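DUF871 domain-containing protein (Enterococcus faecalis, PDB 2P0O) is of unconfirmed function but is probably a 6-phospho-N-acetylmuramidase, built from a TIM-barrel domain and a cyclophilin-like C-terminal domain. Local coordinates at residues E295-N309 with V324-I338. Residues are numbered along the deposited sequence; the frame is centred on the assembly and turned at random.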
ATOM      1  N   GLU A 295      -7.054 -13.610  36.103  1.00 50.35           N
ATOM      2  CA  GLU A 295      -6.816 -12.171  36.349  1.00 50.04           C
ATOM      3  C   GLU A 295      -8.085 -11.363  36.027  1.00 49.74           C
ATOM      4  O   GLU A 295      -9.022 -11.369  36.831  1.00 50.07           O
ATOM      5  CB  GLU A 295      -5.565 -11.690  35.610  1.00 49.87           C
ATOM      6  CG  GLU A 295      -5.054 -10.345  36.038  1.00 50.99           C
ATOM      7  CD  GLU A 295      -3.852  -9.869  35.228  1.00 53.60           C
ATOM      8  OE1 GLU A 295      -3.952  -9.792  33.979  1.00 53.88           O
ATOM      9  OE2 GLU A 295      -2.803  -9.553  35.846  1.00 54.97           O
ATOM     10  N   GLN A 296      -8.127 -10.686  34.878  1.00 49.17           N
ATOM     11  CA  GLN A 296      -9.368 -10.140  34.341  1.00 48.79           C
ATOM     12  C   GLN A 296      -9.839 -11.029  33.197  1.00 49.38           C
ATOM     13  O   GLN A 296      -9.046 -11.387  32.320  1.00 49.97           O
ATOM     14  CB  GLN A 296      -9.138  -8.737  33.796  1.00 48.98           C
ATOM     15  CG  GLN A 296      -9.146  -7.675  34.866  1.00 48.92           C
ATOM     16  CD  GLN A 296      -8.759  -6.296  34.351  1.00 50.78           C
ATOM     17  OE1 GLN A 296      -8.934  -5.979  33.173  1.00 53.07           O
ATOM     18  NE2 GLN A 296      -8.225  -5.471  35.240  1.00 47.88           N
ATOM     19  N   THR A 297     -11.119 -11.367  33.194  1.00 48.99           N
ATOM     20  CA  THR A 297     -11.695 -12.181  32.142  1.00 49.98           C
ATOM     21  C   THR A 297     -12.927 -11.460  31.600  1.00 49.97           C
ATOM     22  O   THR A 297     -14.052 -11.863  31.872  1.00 50.37           O
ATOM     23  CB  THR A 297     -12.066 -13.597  32.648  1.00 49.47           C
ATOM     24  OG1 THR A 297     -13.088 -13.495  33.642  1.00 50.65           O
ATOM     25  CG2 THR A 297     -10.857 -14.271  33.278  1.00 50.98           C
ATOM     26  N   GLU A 298     -12.702 -10.388  30.839  1.00 49.71           N
ATOM     27  CA  GLU A 298     -13.788  -9.559  30.313  1.00 49.31           C
ATOM     28  C   GLU A 298     -14.176  -9.940  28.883  1.00 48.36           C
ATOM     29  O   GLU A 298     -13.550 -10.810  28.277  1.00 47.34           O
ATOM     30  CB  GLU A 298     -13.385  -8.088  30.389  1.00 49.63           C
ATOM     31  CG  GLU A 298     -12.972  -7.696  31.771  1.00 53.06           C
ATOM     32  CD  GLU A 298     -14.169  -7.560  32.702  1.00 58.17           C
ATOM     33  OE1 GLU A 298     -14.745  -6.450  32.729  1.00 61.76           O
ATOM     34  OE2 GLU A 298     -14.532  -8.542  33.404  1.00 59.95           O
ATOM     35  N   ALA A 299     -15.205  -9.284  28.348  1.00 47.78           N
ATOM     36  CA  ALA A 299     -15.584  -9.467  26.943  1.00 47.95           C
ATOM     37  C   ALA A 299     -14.354  -9.325  26.025  1.00 47.86           C
ATOM     38  O   ALA A 299     -13.378  -8.650  26.381  1.00 48.14           O
ATOM     39  CB  ALA A 299     -16.669  -8.469  26.570  1.00 46.82           C
ATOM     40  N   ARG A 300     -14.379  -9.938  24.846  1.00 47.46           N
ATOM     41  CA  ARG A 300     -13.208  -9.910  23.970  1.00 46.46           C
ATOM     42  C   ARG A 300     -13.514  -9.310  22.588  1.00 46.71           C
ATOM     43  O   ARG A 300     -13.524 -10.043  21.575  1.00 47.42           O
ATOM     44  CB  ARG A 300     -12.624 -11.320  23.844  1.00 47.15           C
ATOM     45  CG  ARG A 300     -12.172 -11.899  25.194  1.00 46.07           C
ATOM     46  CD  ARG A 300     -11.903 -13.379  25.119  1.00 44.67           C
ATOM     47  NE  ARG A 300     -13.152 -14.146  25.077  1.00 44.84           N
ATOM     48  CZ  ARG A 300     -13.275 -15.366  24.547  1.00 45.92           C
ATOM     49  NH1 ARG A 300     -12.222 -15.983  23.991  1.00 43.61           N
ATOM     50  NH2 ARG A 300     -14.461 -15.973  24.573  1.00 43.26           N
ATOM     51  N   PRO A 301     -13.789  -7.986  22.529  1.00 45.94           N
ATOM     52  CA  PRO A 301     -14.084  -7.410  21.208  1.00 45.95           C
ATOM     53  C   PRO A 301     -12.917  -7.579  20.242  1.00 46.00           C
ATOM     54  O   PRO A 301     -11.778  -7.887  20.667  1.00 46.75           O
ATOM     55  CB  PRO A 301     -14.413  -5.926  21.508  1.00 45.55           C
ATOM     56  CG  PRO A 301     -13.784  -5.647  22.841  1.00 45.10           C
ATOM     57  CD  PRO A 301     -13.880  -6.975  23.600  1.00 45.70           C
ATOM     58  N   VAL A 302     -13.199  -7.444  18.954  1.00 45.75           N
ATOM     59  CA  VAL A 302     -12.176  -7.623  17.928  1.00 46.07           C
ATOM     60  C   VAL A 302     -10.866  -6.917  18.313  1.00 45.66           C
ATOM     61  O   VAL A 302     -10.854  -5.751  18.668  1.00 45.74           O
ATOM     62  CB  VAL A 302     -12.686  -7.244  16.474  1.00 46.48           C
ATOM     63  CG1 VAL A 302     -13.231  -5.815  16.418  1.00 47.69           C
ATOM     64  CG2 VAL A 302     -11.569  -7.448  15.448  1.00 46.05           C
ATOM     65  N   GLY A 303      -9.778  -7.664  18.301  1.00 46.16           N
ATOM     66  CA  GLY A 303      -8.444  -7.106  18.569  1.00 46.31           C
ATOM     67  C   GLY A 303      -7.945  -7.420  19.955  1.00 46.18           C
ATOM     68  O   GLY A 303      -6.802  -7.153  20.260  1.00 47.37           O
ATOM     69  N   THR A 304      -8.806  -8.001  20.791  1.00 46.99           N
ATOM     70  CA  THR A 304      -8.460  -8.355  22.158  1.00 46.57           C
ATOM     71  C   THR A 304      -7.358  -9.415  22.212  1.00 46.46           C
ATOM     72  O   THR A 304      -7.457 -10.476  21.572  1.00 47.64           O
ATOM     73  CB  THR A 304      -9.720  -8.731  23.017  1.00 47.40           C
ATOM     74  OG1 THR A 304     -10.608  -7.591  23.111  1.00 46.92           O
ATOM     75  CG2 THR A 304      -9.326  -9.117  24.452  1.00 46.51           C
ATOM     76  N   VAL A 305      -6.297  -9.098  22.949  1.00 45.15           N
ATOM     77  CA  VAL A 305      -5.205 -10.040  23.217  1.00 44.30           C
ATOM     78  C   VAL A 305      -5.427 -10.746  24.541  1.00 45.00           C
ATOM     79  O   VAL A 305      -5.575 -10.111  25.607  1.00 44.03           O
ATOM     80  CB  VAL A 305      -3.840  -9.316  23.257  1.00 44.87           C
ATOM     81  CG1 VAL A 305      -2.690 -10.314  23.345  1.00 42.19           C
ATOM     82  CG2 VAL A 305      -3.688  -8.397  22.045  1.00 42.68           C
ATOM     83  N   THR A 306      -5.418 -12.074  24.478  1.00 45.05           N
ATOM     84  CA  THR A 306      -5.808 -12.918  25.605  1.00 45.80           C
ATOM     85  C   THR A 306      -4.776 -13.995  25.891  1.00 45.20           C
ATOM     86  O   THR A 306      -3.995 -14.392  25.002  1.00 45.42           O
ATOM     87  CB  THR A 306      -7.186 -13.642  25.345  1.00 45.61           C
ATOM     88  OG1 THR A 306      -7.015 -14.662  24.360  1.00 50.42           O
ATOM     89  CG2 THR A 306      -8.224 -12.692  24.814  1.00 46.67           C
ATOM     90  N   ILE A 307      -4.783 -14.481  27.128  1.00 44.12           N
ATOM     91  CA  ILE A 307      -4.000 -15.651  27.490  1.00 43.78           C
ATOM     92  C   ILE A 307      -4.893 -16.598  28.285  1.00 44.45           C
ATOM     93  O   ILE A 307      -5.608 -16.166  29.213  1.00 44.40           O
ATOM     94  CB  ILE A 307      -2.663 -15.269  28.255  1.00 43.93           C
ATOM     95  CG1 ILE A 307      -1.758 -16.483  28.427  1.00 42.71           C
ATOM     96  CG2 ILE A 307      -2.933 -14.598  29.628  1.00 43.58           C
ATOM     97  CD1 ILE A 307      -0.327 -16.122  28.802  1.00 42.51           C
ATOM     98  N   ASP A 308      -4.878 -17.877  27.915  1.00 44.72           N
ATOM     99  CA  ASP A 308      -5.676 -18.870  28.627  1.00 45.54           C
ATOM    100  C   ASP A 308      -5.136 -19.079  30.042  1.00 45.71           C
ATOM    101  O   ASP A 308      -3.927 -19.273  30.221  1.00 45.29           O
ATOM    102  CB  ASP A 308      -5.697 -20.185  27.864  1.00 46.39           C
ATOM    103  CG  ASP A 308      -6.637 -20.165  26.663  1.00 48.60           C
ATOM    104  OD1 ASP A 308      -7.256 -19.102  26.362  1.00 51.57           O
ATOM    105  OD2 ASP A 308      -6.790 -21.241  26.032  1.00 51.53           O
ATOM    106  N   ASN A 309      -6.005 -19.011  31.056  1.00 45.64           N
ATOM    107  CA  ASN A 309      -5.509 -19.193  32.425  1.00 46.36           C
ATOM    108  C   ASN A 309      -5.548 -20.667  32.857  1.00 47.39           C
ATOM    109  O   ASN A 309      -5.859 -21.542  32.029  1.00 47.61           O
ATOM    110  CB  ASN A 309      -6.183 -18.232  33.437  1.00 45.54           C
ATOM    111  CG  ASN A 309      -7.702 -18.418  33.530  1.00 44.02           C
ATOM    112  OD1 ASN A 309      -8.200 -19.531  33.747  1.00 43.23           O
ATOM    113  ND2 ASN A 309      -8.440 -17.314  33.383  1.00 38.76           N
ATOM    114  N   VAL A 324     -12.861 -11.492  15.720  1.00 46.23           N
ATOM    115  CA  VAL A 324     -14.271 -11.146  15.798  1.00 46.75           C
ATOM    116  C   VAL A 324     -14.591 -10.840  17.285  1.00 47.22           C
ATOM    117  O   VAL A 324     -13.802 -11.153  18.156  1.00 46.81           O
ATOM    118  CB  VAL A 324     -15.162 -12.327  15.280  1.00 47.55           C
ATOM    119  CG1 VAL A 324     -14.787 -12.734  13.848  1.00 48.76           C
ATOM    120  CG2 VAL A 324     -15.032 -13.579  16.177  1.00 46.23           C
ATOM    121  N   ASP A 325     -15.755 -10.250  17.571  1.00 47.73           N
ATOM    122  CA  ASP A 325     -16.196 -10.031  18.951  1.00 46.91           C
ATOM    123  C   ASP A 325     -16.535 -11.370  19.596  1.00 46.67           C
ATOM    124  O   ASP A 325     -17.432 -12.094  19.131  1.00 47.02           O
ATOM    125  CB  ASP A 325     -17.432  -9.128  18.983  1.00 47.15           C
ATOM    126  CG  ASP A 325     -17.129  -7.689  18.604  1.00 49.17           C
ATOM    127  OD1 ASP A 325     -15.942  -7.340  18.371  1.00 51.14           O
ATOM    128  OD2 ASP A 325     -18.094  -6.886  18.531  1.00 52.56           O
ATOM    129  N   LEU A 326     -15.823 -11.692  20.669  1.00 46.25           N
ATOM    130  CA  LEU A 326     -16.099 -12.891  21.452  1.00 45.91           C
ATOM    131  C   LEU A 326     -16.588 -12.525  22.856  1.00 46.50           C
ATOM    132  O   LEU A 326     -16.212 -11.495  23.424  1.00 45.65           O
ATOM    133  CB  LEU A 326     -14.880 -13.830  21.489  1.00 45.48           C
ATOM    134  CG  LEU A 326     -14.613 -14.621  20.195  1.00 46.51           C
ATOM    135  CD1 LEU A 326     -13.366 -15.504  20.305  1.00 46.19           C
ATOM    136  CD2 LEU A 326     -15.804 -15.529  19.886  1.00 49.33           C
ATOM    137  N   PRO A 327     -17.465 -13.363  23.417  1.00 47.17           N
ATOM    138  CA  PRO A 327     -17.954 -13.019  24.736  1.00 47.41           C
ATOM    139  C   PRO A 327     -16.921 -13.344  25.852  1.00 48.49           C
ATOM    140  O   PRO A 327     -15.926 -14.047  25.603  1.00 49.11           O
ATOM    141  CB  PRO A 327     -19.221 -13.866  24.850  1.00 47.75           C
ATOM    142  CG  PRO A 327     -18.898 -15.123  24.010  1.00 47.18           C
ATOM    143  CD  PRO A 327     -18.034 -14.628  22.892  1.00 46.77           C
ATOM    144  N   LYS A 328     -17.152 -12.789  27.043  1.00 49.14           N
ATOM    145  CA  LYS A 328     -16.448 -13.115  28.292  1.00 50.23           C
ATOM    146  C   LYS A 328     -16.307 -14.629  28.503  1.00 50.39           C
ATOM    147  O   LYS A 328     -17.267 -15.373  28.294  1.00 50.43           O
ATOM    148  CB  LYS A 328     -17.299 -12.559  29.445  1.00 51.06           C
ATOM    149  CG  LYS A 328     -16.691 -12.648  30.824  1.00 54.32           C
ATOM    150  CD  LYS A 328     -17.662 -13.197  31.865  1.00 57.98           C
ATOM    151  CE  LYS A 328     -18.819 -12.247  32.152  1.00 60.65           C
ATOM    152  NZ  LYS A 328     -18.375 -11.010  32.854  1.00 63.71           N
ATOM    153  N   ASP A 329     -15.128 -15.073  28.945  1.00 50.42           N
ATOM    154  CA  ASP A 329     -14.877 -16.475  29.300  1.00 49.86           C
ATOM    155  C   ASP A 329     -13.995 -16.499  30.566  1.00 49.63           C
ATOM    156  O   ASP A 329     -12.869 -15.989  30.547  1.00 48.99           O
ATOM    157  CB  ASP A 329     -14.209 -17.190  28.104  1.00 49.98           C
ATOM    158  CG  ASP A 329     -14.060 -18.706  28.297  1.00 51.68           C
ATOM    159  OD1 ASP A 329     -13.695 -19.163  29.398  1.00 52.01           O
ATOM    160  OD2 ASP A 329     -14.251 -19.463  27.313  1.00 54.39           O
ATOM    161  N   GLU A 330     -14.499 -17.085  31.661  1.00 48.87           N
ATOM    162  CA  GLU A 330     -13.760 -17.130  32.959  1.00 49.09           C
ATOM    163  C   GLU A 330     -12.358 -17.737  32.824  1.00 47.63           C
ATOM    164  O   GLU A 330     -11.468 -17.453  33.629  1.00 47.11           O
ATOM    165  CB  GLU A 330     -14.546 -17.919  34.043  1.00 49.92           C
ATOM    166  CG  GLU A 330     -14.898 -19.400  33.616  1.00 53.28           C
ATOM    167  CD  GLU A 330     -15.007 -20.425  34.773  1.00 59.44           C
ATOM    168  OE1 GLU A 330     -15.132 -20.003  35.969  1.00 59.54           O
ATOM    169  OE2 GLU A 330     -14.980 -21.665  34.469  1.00 60.51           O
ATOM    170  N   LYS A 331     -12.176 -18.566  31.796  1.00 46.20           N
ATOM    171  CA  LYS A 331     -10.940 -19.305  31.593  1.00 45.54           C
ATOM    172  C   LYS A 331      -9.915 -18.573  30.743  1.00 45.11           C
ATOM    173  O   LYS A 331      -8.824 -19.089  30.528  1.00 45.30           O
ATOM    174  CB  LYS A 331     -11.221 -20.669  30.963  1.00 45.64           C
ATOM    175  CG  LYS A 331     -12.327 -21.462  31.639  1.00 44.41           C
ATOM    176  CD  LYS A 331     -12.444 -22.859  31.002  1.00 46.20           C
ATOM    177  CE  LYS A 331     -13.087 -22.822  29.614  1.00 45.60           C
ATOM    178  NZ  LYS A 331     -14.247 -21.870  29.447  1.00 43.22           N
ATOM    179  N   VAL A 332     -10.250 -17.365  30.289  1.00 44.80           N
ATOM    180  CA  VAL A 332      -9.415 -16.619  29.324  1.00 44.02           C
ATOM    181  C   VAL A 332      -9.153 -15.220  29.897  1.00 44.56           C
ATOM    182  O   VAL A 332     -10.097 -14.416  29.977  1.00 44.76           O
ATOM    183  CB  VAL A 332     -10.138 -16.487  27.939  1.00 44.22           C
ATOM    184  CG1 VAL A 332      -9.346 -15.610  26.949  1.00 41.19           C
ATOM    185  CG2 VAL A 332     -10.437 -17.870  27.316  1.00 43.86           C
ATOM    186  N   ASN A 333      -7.901 -14.930  30.303  1.00 43.61           N
ATOM    187  CA  ASN A 333      -7.537 -13.577  30.746  1.00 43.31           C
ATOM    188  C   ASN A 333      -7.461 -12.600  29.581  1.00 43.38           C
ATOM    189  O   ASN A 333      -6.899 -12.925  28.507  1.00 42.78           O
ATOM    190  CB  ASN A 333      -6.186 -13.577  31.463  1.00 43.58           C
ATOM    191  CG  ASN A 333      -6.229 -14.294  32.799  1.00 45.63           C
ATOM    192  OD1 ASN A 333      -7.302 -14.578  33.346  1.00 44.91           O
ATOM    193  ND2 ASN A 333      -5.058 -14.576  33.339  1.00 45.90           N
ATOM    194  N   THR A 334      -8.022 -11.414  29.773  1.00 42.71           N
ATOM    195  CA  THR A 334      -7.932 -10.380  28.750  1.00 43.00           C
ATOM    196  C   THR A 334      -6.803  -9.460  29.158  1.00 42.90           C
ATOM    197  O   THR A 334      -6.813  -8.938  30.272  1.00 41.75           O
ATOM    198  CB  THR A 334      -9.253  -9.595  28.634  1.00 43.19           C
ATOM    199  OG1 THR A 334      -9.725  -9.308  29.959  1.00 44.39           O
ATOM    200  CG2 THR A 334     -10.304 -10.444  27.932  1.00 41.20           C
ATOM    201  N   ILE A 335      -5.830  -9.274  28.269  1.00 43.09           N
ATOM    202  CA  ILE A 335      -4.570  -8.597  28.632  1.00 43.24           C
ATOM    203  C   ILE A 335      -4.548  -7.187  28.092  1.00 43.92           C
ATOM    204  O   ILE A 335      -4.300  -6.241  28.817  1.00 44.22           O
ATOM    205  CB  ILE A 335      -3.306  -9.320  28.046  1.00 43.73           C
ATOM    206  CG1 ILE A 335      -3.342 -10.839  28.293  1.00 42.11           C
ATOM    207  CG2 ILE A 335      -2.000  -8.658  28.574  1.00 42.30           C
ATOM    208  CD1 ILE A 335      -3.524 -11.180  29.753  1.00 47.28           C
ATOM    209  N   THR A 336      -4.760  -7.049  26.794  1.00 43.84           N
ATOM    210  CA  THR A 336      -4.776  -5.728  26.193  1.00 43.92           C
ATOM    211  C   THR A 336      -5.539  -5.872  24.878  1.00 44.48           C
ATOM    212  O   THR A 336      -6.143  -6.926  24.632  1.00 44.39           O
ATOM    213  CB  THR A 336      -3.332  -5.151  26.029  1.00 43.47           C
ATOM    214  OG1 THR A 336      -3.388  -3.913  25.346  1.00 44.23           O
ATOM    215  CG2 THR A 336      -2.423  -6.083  25.220  1.00 41.62           C
ATOM    216  N   ARG A 337      -5.489  -4.834  24.046  1.00 45.34           N
ATOM    217  CA  ARG A 337      -6.194  -4.797  22.782  1.00 45.94           C
ATOM    218  C   ARG A 337      -5.341  -4.138  21.702  1.00 45.91           C
ATOM    219  O   ARG A 337      -4.704  -3.127  21.974  1.00 46.53           O
ATOM    220  CB  ARG A 337      -7.485  -3.996  22.952  1.00 45.99           C
ATOM    221  CG  ARG A 337      -8.489  -4.273  21.822  1.00 47.95           C
ATOM    222  CD  ARG A 337      -9.859  -3.690  22.106  1.00 47.56           C
ATOM    223  NE  ARG A 337     -10.703  -3.924  20.933  1.00 49.85           N
ATOM    224  CZ  ARG A 337     -11.837  -3.287  20.655  1.00 48.31           C
ATOM    225  NH1 ARG A 337     -12.345  -2.375  21.490  1.00 47.74           N
ATOM    226  NH2 ARG A 337     -12.474  -3.584  19.527  1.00 46.82           N
ATOM    227  N   ILE A 338      -5.348  -4.686  20.479  1.00 44.49           N
ATOM    228  CA  ILE A 338      -4.743  -4.012  19.336  1.00 43.55           C
ATOM    229  C   ILE A 338      -5.310  -2.625  19.117  1.00 44.20           C
ATOM    230  O   ILE A 338      -6.508  -2.431  19.133  1.00 44.90           O
ATOM    231  CB  ILE A 338      -4.985  -4.789  17.988  1.00 44.34           C
ATOM    232  CG1 ILE A 338      -4.575  -6.272  18.128  1.00 40.56           C
ATOM    233  CG2 ILE A 338      -4.289  -4.049  16.812  1.00 39.91           C
ATOM    234  CD1 ILE A 338      -3.061  -6.478  18.386  1.00 41.46           C
TER
HETATM  235  O   HOH W   1      -6.130 -10.411  32.714  1.00 59.39           O
HETATM  236  O   HOH W   2      -9.339  -6.913  30.804  1.00 47.13           O
HETATM  237  O   HOH W   3      -5.798  -6.793  32.038  1.00 66.48           O
HETATM  238  O   HOH W   4     -15.442 -11.389  34.650  1.00 74.95           O
HETATM  239  O   HOH W   5     -12.722 -13.499  28.529  1.00 43.82           O
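Val305 faces both Ile335 and Thr336, a classic beta bulge where strand 304-308 pairs antiparallel with strand 332-337. The pair lies at one side of the four-stranded sheet of the C-terminal, cyclophilin-like domain. Val305 O accepts from Ile335 N at 2.8 Å, and takes a weak bond from Thr336 N.

The side chain of Arg300 spans strand 332-337 and the loop residues Leu326 and Pro327. Its backbone N and O form a single bridge with Leu326. CB lies beside Leu326 O. CG, set beside the backbone N (chi1 -60°), touches Thr334 CG2 at 3.6 Å. CD meets Val332 CG1. The chain then bends at chi3 (-75°), which brings the guanidinium side-on to Pro327 O. Arg300 NE and NH2 both donate to Pro327 O, with NH2 2.6 Å from that oxygen, which lies in the guanidinium plane. Leu326 CB sits over one face of the group, and Asp329 CB and Val332 CG2 over the other. Asp329 OD2 lies well out of that plane. The carboxylate makes a salt bridge to Lys331 NZ, and its OD1 also accepts from Lys331 N in an Asx turn.

Arg337 repeats the grip with an extended chain. Its NE and NH2 share Val302 O, within the type II turn 301-304, while Pro301 CG lies 3.7 Å above the guanidinium plane.

At the far end of the strands Asn333 OD1 has two donors, Glu295 N and Asn309 ND2, one from each face of its amide. Asn333 ND2 bonds Glu293 O. The second N-H of Asn309 ND2 runs almost straight (178°) to Glu330 O, 3.0 Å from ND2.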